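Local coordinates for protein beta-galactosidase/beta-glucuronidase (Faecalibacterium prausnitzii L2-6, PDB 6MVF) that binds FMN and, as a glycoside hydrolase of family 2, probably cleaves beta-linked glucuronides or galactosides, at residues A[214-219]-A[223-228]; A[185-190]-A[195-200]; A[456-461]-A[487-492]. One frame throughout, in Å; residues are numbered along the deposited sequence.

Contact 1 (A[214-219]-A[223-228]); sequences YSIEDP and EVASAV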
loop_
_atom_site.group_PDB
_atom_site.type_symbol
_atom_site.label_atom_id
_atom_site.label_comp_id
_atom_site.label_asym_id
_atom_site.label_seq_id
_atom_site.Cartn_x
_atom_site.Cartn_y
_atom_site.Cartn_z
ATOM N N TYR A 214 5.195 -20.409 24.918
ATOM C CA TYR A 214 3.955 -19.673 24.755
ATOM C C TYR A 214 4.183 -18.207 25.058
ATOM O O TYR A 214 4.811 -17.867 26.062
ATOM C CB TYR A 214 2.886 -20.199 25.704
ATOM C CG TYR A 214 2.419 -21.610 25.458
ATOM C CD1 TYR A 214 1.683 -21.924 24.331
ATOM C CD2 TYR A 214 2.669 -22.619 26.384
ATOM C CE1 TYR A 214 1.226 -23.197 24.118
ATOM C CE2 TYR A 214 2.216 -23.905 26.175
ATOM C CZ TYR A 214 1.485 -24.181 25.041
ATOM O OH TYR A 214 1.024 -25.451 24.804
ATOM N N SER A 215 3.649 -17.343 24.209
ATOM C CA SER A 215 3.746 -15.909 24.394
ATOM C C SER A 215 2.385 -15.284 24.118
ATOM O O SER A 215 1.718 -15.650 23.148
ATOM C CB SER A 215 4.812 -15.319 23.468
ATOM O OG SER A 215 4.707 -13.904 23.407
ATOM N N ILE A 216 1.957 -14.360 24.974
ATOM C CA ILE A 216 0.673 -13.676 24.819
ATOM C C ILE A 216 0.945 -12.200 24.544
ATOM O O ILE A 216 1.613 -11.523 25.340
ATOM C CB ILE A 216 -0.231 -13.853 26.053
ATOM C CG1 ILE A 216 -0.627 -15.319 26.241
ATOM C CG2 ILE A 216 -1.494 -13.030 25.896
ATOM C CD1 ILE A 216 -1.344 -15.609 27.530
ATOM N N GLU A 217 0.423 -11.701 23.423
ATOM C CA GLU A 217 0.578 -10.313 23.003
ATOM C C GLU A 217 -0.739 -9.572 23.190
ATOM O O GLU A 217 -1.806 -10.110 22.882
ATOM C CB GLU A 217 1.039 -10.234 21.539
ATOM C CG GLU A 217 2.434 -10.819 21.328
ATOM C CD GLU A 217 2.788 -11.078 19.865
ATOM O OE1 GLU A 217 1.897 -10.989 18.981
ATOM O OE2 GLU A 217 3.977 -11.383 19.600
ATOM N N ASP A 218 -0.659 -8.348 23.716
ATOM C CA ASP A 218 -1.834 -7.526 24.015
ATOM C C ASP A 218 -2.370 -6.954 22.702
ATOM O O ASP A 218 -1.814 -7.206 21.631
ATOM C CB ASP A 218 -1.464 -6.473 25.071
ATOM C CG ASP A 218 -0.571 -5.338 24.534
ATOM O OD1 ASP A 218 -0.240 -5.280 23.331
ATOM O OD2 ASP A 218 -0.177 -4.481 25.347
ATOM N N PRO A 219 -3.476 -6.195 22.739
ATOM C CA PRO A 219 -4.036 -5.684 21.471
ATOM C C PRO A 219 -3.053 -4.874 20.645
ATOM O O PRO A 219 -3.162 -4.849 19.413
ATOM C CB PRO A 219 -5.224 -4.841 21.942
ATOM C CG PRO A 219 -5.672 -5.517 23.225
ATOM C CD PRO A 219 -4.402 -5.967 23.874
ATOM N N GLU A 223 4.262 -8.110 24.203
ATOM C CA GLU A 223 4.157 -9.290 25.048
ATOM C C GLU A 223 3.770 -8.910 26.481
ATOM O O GLU A 223 4.311 -7.960 27.052
ATOM C CB GLU A 223 5.465 -10.060 25.029
ATOM C CG GLU A 223 5.331 -11.470 25.556
ATOM C CD GLU A 223 6.666 -12.098 25.840
ATOM O OE1 GLU A 223 7.393 -11.553 26.713
ATOM O OE2 GLU A 223 6.992 -13.115 25.173
ATOM N N VAL A 224 2.815 -9.639 27.056
ATOM C CA VAL A 224 2.376 -9.379 28.427
ATOM C C VAL A 224 2.506 -10.592 29.347
ATOM O O VAL A 224 2.441 -10.427 30.575
ATOM C CB VAL A 224 0.926 -8.850 28.454
ATOM C CG1 VAL A 224 0.888 -7.389 28.034
ATOM C CG2 VAL A 224 0.028 -9.695 27.545
ATOM N N ALA A 225 2.687 -11.798 28.815
ATOM C CA ALA A 225 2.760 -13.013 29.617
ATOM C C ALA A 225 3.356 -14.112 28.751
ATOM O O ALA A 225 3.273 -14.068 27.514
ATOM C CB ALA A 225 1.386 -13.425 30.161
ATOM N N SER A 226 3.983 -15.087 29.413
ATOM C CA SER A 226 4.608 -16.196 28.703
ATOM C C SER A 226 4.784 -17.367 29.652
ATOM O O SER A 226 4.745 -17.205 30.873
ATOM C CB SER A 226 5.958 -15.790 28.095
ATOM O OG SER A 226 6.801 -15.241 29.079
ATOM N N ALA A 227 4.965 -18.554 29.069
ATOM C CA ALA A 227 5.274 -19.762 29.825
ATOM C C ALA A 227 5.826 -20.784 28.851
ATOM O O ALA A 227 5.680 -20.646 27.634
ATOM C CB ALA A 227 4.055 -20.336 30.570
ATOM N N VAL A 228 6.449 -21.822 29.402
ATOM C CA VAL A 228 7.153 -22.824 28.612
ATOM C C VAL A 228 6.778 -24.223 29.102
ATOM O O VAL A 228 6.610 -24.451 30.304
ATOM C CB VAL A 228 8.673 -22.578 28.690
ATOM C CG1 VAL A 228 9.432 -23.570 27.825
ATOM C CG2 VAL A 228 8.969 -21.119 28.254
#
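E223 OE2 is held by two groups: it accepts from S215 OG at 3.0 Å on its anti lone pair, the one away from the other carboxylate oxygen, and forms a salt bridge with R586 of a neighbouring subunit. The two strands form a beta hairpin in the immunoglobulin-like beta-sandwich domain of family 2 glycoside hydrolases. S215 carries OG on the far side of CB from its backbone N (chi1 166°), which turns the hydroxyl to the carboxylate at the end of the extended E223 chain. Pairing is antiparallel until a beta bulge at V224 sets E217 against E223. There V224 N still donates to I216 O at 2.8 Å, and E223 CA sends a CA-H...O contact to the same oxygen. At the other end Y214 N donates to A227 O at 2.8 Å. On the face that Y214 shares with I216, A225 and A227, the tyrosine reaches beyond the hairpin, its OH bonded to S201 OG and T234 O. S226 and A227 also pair in parallel with a strand of that subunit. Near the turn, V224 CG2 meets I216 CG2 at 4.0 Å, the side chains crossing at about a right angle.

Contact 2 (A[185-190]-A[195-200]); sequences VTPKPT and ATFEIK
F197 holds CG opposite its carbonyl carbon (chi1 -62°) and V185 turns CG1 away from its backbone N (chi1 -175°), torsions that bring the phenyl ring among the apolar groups of the facing strand. P187 CB sits over one face of the ring, 4.0 Å from F197 CD2, whereas V185 CG1 arrives at the ring edge, near its plane. The strands make an antiparallel beta hairpin in the sandwich domain, and V274 covers V185, P187 and F197. P187 and P189 both occupy non-hydrogen-bonded pairs, where lacking an N-H costs no bond to the partner strand. The bonds fall on T186 and K188: T186 N donates almost straight to E198 O at 2.7 Å (177°), and K188 N to T196 O at 2.8 Å. The face bearing T186, K188, T196 and E198 is polar. T186 OG1 bonds to the hydroxyl of Y386, part of the FMN pocket. K188 crosses E198 at a slant, CD and CE near OE2, but its chain bends at the last torsion and NZ stays 5.5 Å from E198 OE2. A water bridges the strands here: it donates to T186 O and E198 OE2, although other acceptors nearby may share its protons, and is hydrogen-bonded to T196 OG1 at 2.6 Å.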
loop_
_atom_site.group_PDB
_atom_site.type_symbol
_atom_site.label_atom_id
_atom_site.label_comp_id
_atom_site.label_asym_id
_atom_site.label_seq_id
_atom_site.Cartn_x
_atom_site.Cartn_y
_atom_site.Cartn_z
ATOM N N VAL A 185 -7.456 -22.514 23.237
ATOM C CA VAL A 185 -7.231 -21.434 24.187
ATOM C C VAL A 185 -8.551 -21.135 24.871
ATOM O O VAL A 185 -9.524 -20.763 24.209
ATOM C CB VAL A 185 -6.676 -20.162 23.508
ATOM C CG1 VAL A 185 -6.336 -19.106 24.545
ATOM C CG2 VAL A 185 -5.448 -20.482 22.608
ATOM N N THR A 186 -8.580 -21.270 26.190
ATOM C CA THR A 186 -9.757 -20.912 26.963
ATOM C C THR A 186 -9.441 -19.704 27.825
ATOM O O THR A 186 -8.795 -19.837 28.870
ATOM C CB THR A 186 -10.206 -22.096 27.824
ATOM O OG1 THR A 186 -10.386 -23.251 26.991
ATOM C CG2 THR A 186 -11.505 -21.776 28.543
ATOM N N PRO A 187 -9.831 -18.502 27.420
ATOM C CA PRO A 187 -9.605 -17.318 28.257
ATOM C C PRO A 187 -10.749 -17.094 29.232
ATOM O O PRO A 187 -11.922 -17.195 28.877
ATOM C CB PRO A 187 -9.537 -16.172 27.229
ATOM C CG PRO A 187 -9.496 -16.853 25.842
ATOM C CD PRO A 187 -10.207 -18.139 26.042
ATOM N N LYS A 188 -10.409 -16.763 30.478
ATOM C CA LYS A 188 -11.457 -16.437 31.449
ATOM C C LYS A 188 -11.061 -15.247 32.315
ATOM O O LYS A 188 -9.909 -15.160 32.778
ATOM C CB LYS A 188 -11.804 -17.624 32.365
ATOM C CG LYS A 188 -12.483 -18.778 31.655
ATOM C CD LYS A 188 -12.683 -19.958 32.587
ATOM C CE LYS A 188 -13.348 -21.140 31.881
ATOM N NZ LYS A 188 -14.784 -20.893 31.600
ATOM N N PRO A 189 -11.994 -14.327 32.555
ATOM C CA PRO A 189 -11.713 -13.216 33.474
ATOM C C PRO A 189 -11.566 -13.716 34.900
ATOM O O PRO A 189 -12.129 -14.738 35.291
ATOM C CB PRO A 189 -12.940 -12.312 33.320
ATOM C CG PRO A 189 -14.031 -13.248 32.869
ATOM C CD PRO A 189 -13.348 -14.251 31.977
ATOM N N THR A 190 -10.771 -12.997 35.674
ATOM C CA THR A 190 -10.517 -13.330 37.064
ATOM C C THR A 190 -11.060 -12.214 37.946
ATOM O O THR A 190 -11.185 -11.062 37.520
ATOM C CB THR A 190 -9.015 -13.523 37.325
ATOM O OG1 THR A 190 -8.353 -12.245 37.275
ATOM C CG2 THR A 190 -8.400 -14.451 36.270
ATOM N N ALA A 195 -6.922 -12.122 33.664
ATOM C CA ALA A 195 -7.477 -13.188 32.855
ATOM C C ALA A 195 -6.521 -14.368 32.871
ATOM O O ALA A 195 -5.298 -14.194 32.841
ATOM C CB ALA A 195 -7.740 -12.740 31.413
ATOM N N THR A 196 -7.092 -15.563 32.957
ATOM C CA THR A 196 -6.358 -16.797 32.748
ATOM C C THR A 196 -6.588 -17.243 31.311
ATOM O O THR A 196 -7.683 -17.070 30.764
ATOM C CB THR A 196 -6.808 -17.896 33.715
ATOM O OG1 THR A 196 -8.229 -18.038 33.623
ATOM C CG2 THR A 196 -6.427 -17.554 35.145
ATOM N N PHE A 197 -5.539 -17.771 30.698
ATOM C CA PHE A 197 -5.598 -18.389 29.379
ATOM C C PHE A 197 -5.148 -19.812 29.620
ATOM O O PHE A 197 -3.947 -20.059 29.759
ATOM C CB PHE A 197 -4.684 -17.698 28.370
ATOM C CG PHE A 197 -5.040 -16.268 28.113
ATOM C CD1 PHE A 197 -4.884 -15.305 29.100
ATOM C CD2 PHE A 197 -5.530 -15.877 26.870
ATOM C CE1 PHE A 197 -5.225 -13.972 28.846
ATOM C CE2 PHE A 197 -5.867 -14.545 26.603
ATOM C CZ PHE A 197 -5.709 -13.587 27.579
ATOM N N GLU A 198 -6.096 -20.731 29.739
ATOM C CA GLU A 198 -5.748 -22.138 29.717
ATOM C C GLU A 198 -5.486 -22.497 28.273
ATOM O O GLU A 198 -6.349 -22.301 27.416
ATOM C CB GLU A 198 -6.863 -22.995 30.300
ATOM C CG GLU A 198 -7.233 -22.596 31.710
ATOM C CD GLU A 198 -8.528 -23.250 32.174
ATOM O OE1 GLU A 198 -8.495 -24.471 32.468
ATOM O OE2 GLU A 198 -9.577 -22.551 32.224
ATOM N N ILE A 199 -4.292 -22.992 28.001
ATOM C CA ILE A 199 -3.830 -23.279 26.654
ATOM C C ILE A 199 -3.414 -24.741 26.579
ATOM O O ILE A 199 -2.774 -25.263 27.504
ATOM C CB ILE A 199 -2.645 -22.357 26.290
ATOM C CG1 ILE A 199 -3.057 -20.895 26.435
ATOM C CG2 ILE A 199 -2.114 -22.654 24.884
ATOM C CD1 ILE A 199 -1.864 -19.996 26.585
ATOM N N LYS A 200 -3.777 -25.398 25.486
ATOM C CA LYS A 200 -3.175 -26.676 25.132
ATOM C C LYS A 200 -2.839 -26.670 23.648
ATOM O O LYS A 200 -3.664 -26.273 22.820
ATOM C CB LYS A 200 -4.099 -27.852 25.471
ATOM C CG LYS A 200 -3.433 -29.236 25.315
ATOM C CD LYS A 200 -3.888 -30.191 26.430
ATOM C CE LYS A 200 -3.599 -31.667 26.129
ATOM N NZ LYS A 200 -4.878 -32.444 25.932
HETATM O O HOH W 1 -8.896 -19.647 31.718
#

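Contact 3 (A[456-461]-A[487-492]); sequences FGWYGG and YGCEGI
The indole of W458 lies obliquely across the side chain of E490, so that the aliphatic part of the glutamate, rather than its carboxylate, rests against the ring. E490 CG stands over the rim of one face, nearest to W458 CZ2, and E490 CB makes a CH-pi contact 4.0 Å from the centroid of the six-membered ring, 29° off its normal. A bend at chi2 of E490 carries the carboxylate onward, its plane turned 37° from that of the indole; both carboxylate oxygens have hydrogen-bond partners outside the two segments. C489 SG approaches the same ring obliquely, in a sulfur-aromatic contact with its nearest approach at W458 CE3, 3.7 Å away. W458 reaches both residues because CG points away from its own backbone N (chi1 175°). The segments are loops that follow strands 450-453 and 482-487, neighbouring parallel strands of the TIM barrel, so the indole joins two successive strand-to-helix connections at the C-terminal ends of the barrel strands, the end where TIM barrels carry their active sites. Both are tied to helix 507-522: G457 O accepts from Y509 OH, and C489 O from Q510 NE2. K503 adds a cation-pi interaction with the indole. Cutting W458 back to an alanine is likely to open a gap beside E490 CB and CG and C489 SG, and to leave the K503 amine without its aromatic partner. Within 456-461 the chain curls back on itself, G457 N donating to G460 O at 2.8 Å; at G457 the backbone angles call for glycine, since a CB would run into the carbonyl O of F456. Y459 turns its ring so that W458 CD1 lies 3.6 Å above its plane, toward the rim.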
loop_
_atom_site.group_PDB
_atom_site.type_symbol
_atom_site.label_atom_id
_atom_site.label_comp_id
_atom_site.label_asym_id
_atom_site.label_seq_id
_atom_site.Cartn_x
_atom_site.Cartn_y
_atom_site.Cartn_z
ATOM N N PHE A 456 -45.253 -15.303 11.296
ATOM C CA PHE A 456 -46.595 -14.753 11.412
ATOM C C PHE A 456 -46.643 -13.386 10.750
ATOM O O PHE A 456 -45.944 -12.455 11.166
ATOM C CB PHE A 456 -47.020 -14.658 12.875
ATOM C CG PHE A 456 -46.873 -15.946 13.624
ATOM C CD1 PHE A 456 -47.592 -17.066 13.240
ATOM C CD2 PHE A 456 -46.023 -16.031 14.718
ATOM C CE1 PHE A 456 -47.456 -18.247 13.914
ATOM C CE2 PHE A 456 -45.885 -17.196 15.398
ATOM C CZ PHE A 456 -46.603 -18.316 14.996
ATOM N N GLY A 457 -47.476 -13.268 9.719
ATOM C CA GLY A 457 -47.533 -12.085 8.890
ATOM C C GLY A 457 -46.934 -12.259 7.505
ATOM O O GLY A 457 -47.007 -11.320 6.704
ATOM N N TRP A 458 -46.328 -13.412 7.195
ATOM C CA TRP A 458 -45.811 -13.638 5.849
ATOM C C TRP A 458 -46.221 -15.010 5.300
ATOM O O TRP A 458 -46.820 -15.070 4.224
ATOM C CB TRP A 458 -44.274 -13.481 5.778
ATOM C CG TRP A 458 -43.845 -13.848 4.412
ATOM C CD1 TRP A 458 -43.214 -14.998 4.023
ATOM C CD2 TRP A 458 -44.146 -13.128 3.209
ATOM N NE1 TRP A 458 -43.068 -15.017 2.651
ATOM C CE2 TRP A 458 -43.631 -13.879 2.130
ATOM C CE3 TRP A 458 -44.784 -11.908 2.940
ATOM C CZ2 TRP A 458 -43.748 -13.454 0.801
ATOM C CZ3 TRP A 458 -44.875 -11.483 1.630
ATOM C CH2 TRP A 458 -44.365 -12.251 0.577
ATOM N N TYR A 459 -45.903 -16.122 5.989
ATOM C CA TYR A 459 -46.397 -17.430 5.549
ATOM C C TYR A 459 -47.797 -17.747 6.061
ATOM O O TYR A 459 -48.406 -18.717 5.600
ATOM C CB TYR A 459 -45.465 -18.564 5.978
ATOM C CG TYR A 459 -44.138 -18.603 5.246
ATOM C CD1 TYR A 459 -44.069 -18.510 3.852
ATOM C CD2 TYR A 459 -42.939 -18.722 5.956
ATOM C CE1 TYR A 459 -42.833 -18.543 3.183
ATOM C CE2 TYR A 459 -41.706 -18.752 5.306
ATOM C CZ TYR A 459 -41.657 -18.662 3.920
ATOM O OH TYR A 459 -40.425 -18.697 3.292
ATOM N N GLY A 460 -48.320 -16.966 6.991
ATOM C CA GLY A 460 -49.643 -17.195 7.523
ATOM C C GLY A 460 -49.843 -16.250 8.678
ATOM O O GLY A 460 -48.873 -15.677 9.178
ATOM N N GLY A 461 -51.078 -16.058 9.098
ATOM C CA GLY A 461 -51.324 -15.203 10.239
ATOM C C GLY A 461 -51.131 -13.715 9.971
ATOM O O GLY A 461 -50.843 -13.259 8.861
ATOM N N TYR A 487 -37.156 -14.641 11.709
ATOM C CA TYR A 487 -38.407 -13.970 11.414
ATOM C C TYR A 487 -38.108 -13.039 10.249
ATOM O O TYR A 487 -36.963 -12.626 10.057
ATOM C CB TYR A 487 -38.943 -13.199 12.624
ATOM C CG TYR A 487 -38.142 -11.978 13.012
ATOM C CD1 TYR A 487 -37.020 -12.081 13.844
ATOM C CD2 TYR A 487 -38.502 -10.720 12.548
ATOM C CE1 TYR A 487 -36.287 -10.945 14.199
ATOM C CE2 TYR A 487 -37.786 -9.590 12.897
ATOM C CZ TYR A 487 -36.686 -9.702 13.721
ATOM O OH TYR A 487 -36.005 -8.557 14.064
ATOM N N GLY A 488 -39.118 -12.728 9.455
ATOM C CA GLY A 488 -38.870 -11.873 8.317
ATOM C C GLY A 488 -40.004 -11.947 7.314
ATOM O O GLY A 488 -41.041 -12.543 7.560
ATOM N N CYS A 489 -39.754 -11.349 6.163
ATOM C CA CYS A 489 -40.826 -11.065 5.230
ATOM C C CYS A 489 -40.177 -10.671 3.916
ATOM O O CYS A 489 -39.105 -10.063 3.918
ATOM C CB CYS A 489 -41.694 -9.950 5.805
ATOM S SG CYS A 489 -42.917 -9.310 4.768
ATOM N N GLU A 490 -40.779 -11.069 2.806
ATOM C CA GLU A 490 -40.185 -10.745 1.521
ATOM C C GLU A 490 -40.425 -9.289 1.192
ATOM O O GLU A 490 -41.434 -8.701 1.580
ATOM C CB GLU A 490 -40.751 -11.618 0.407
ATOM C CG GLU A 490 -40.548 -13.106 0.663
ATOM C CD GLU A 490 -39.356 -13.652 -0.071
ATOM O OE1 GLU A 490 -38.888 -12.923 -0.983
ATOM O OE2 GLU A 490 -38.906 -14.787 0.266
ATOM N N GLY A 491 -39.459 -8.709 0.493
ATOM C CA GLY A 491 -39.516 -7.367 -0.035
ATOM C C GLY A 491 -38.790 -7.336 -1.369
ATOM O O GLY A 491 -37.589 -7.624 -1.456
ATOM N N ILE A 492 -39.527 -7.020 -2.425
ATOM C CA ILE A 492 -38.984 -6.934 -3.771
ATOM C C ILE A 492 -39.153 -5.482 -4.195
ATOM O O ILE A 492 -40.281 -4.986 -4.266
ATOM C CB ILE A 492 -39.681 -7.934 -4.703
ATOM C CG1 ILE A 492 -39.429 -9.345 -4.137
ATOM C CG2 ILE A 492 -39.183 -7.806 -6.123
ATOM C CD1 ILE A 492 -39.936 -10.493 -4.963
#

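Contacts 1 and 2 are successive hairpins of one domain, their centres 12 Å apart, and they meet through the inner faces of their sheets: Y214 CE1 lies 3.5 Å from I199 CG2, and I216 CD1 is 3.8 Å from F197 CG. Both approach the flavin site without lining it. The side chain of T186 is about 8 Å from the bound FMN and that of Y214 about 11 Å, while F202, an FMN-binding residue, lies farther along the strand that carries 195-200. Contact 3 belongs to the TIM barrel on the opposite side of the chain's centre, its centre 44 Å from that of contact 2 and 50 Å from that of contact 1, away from the flavin.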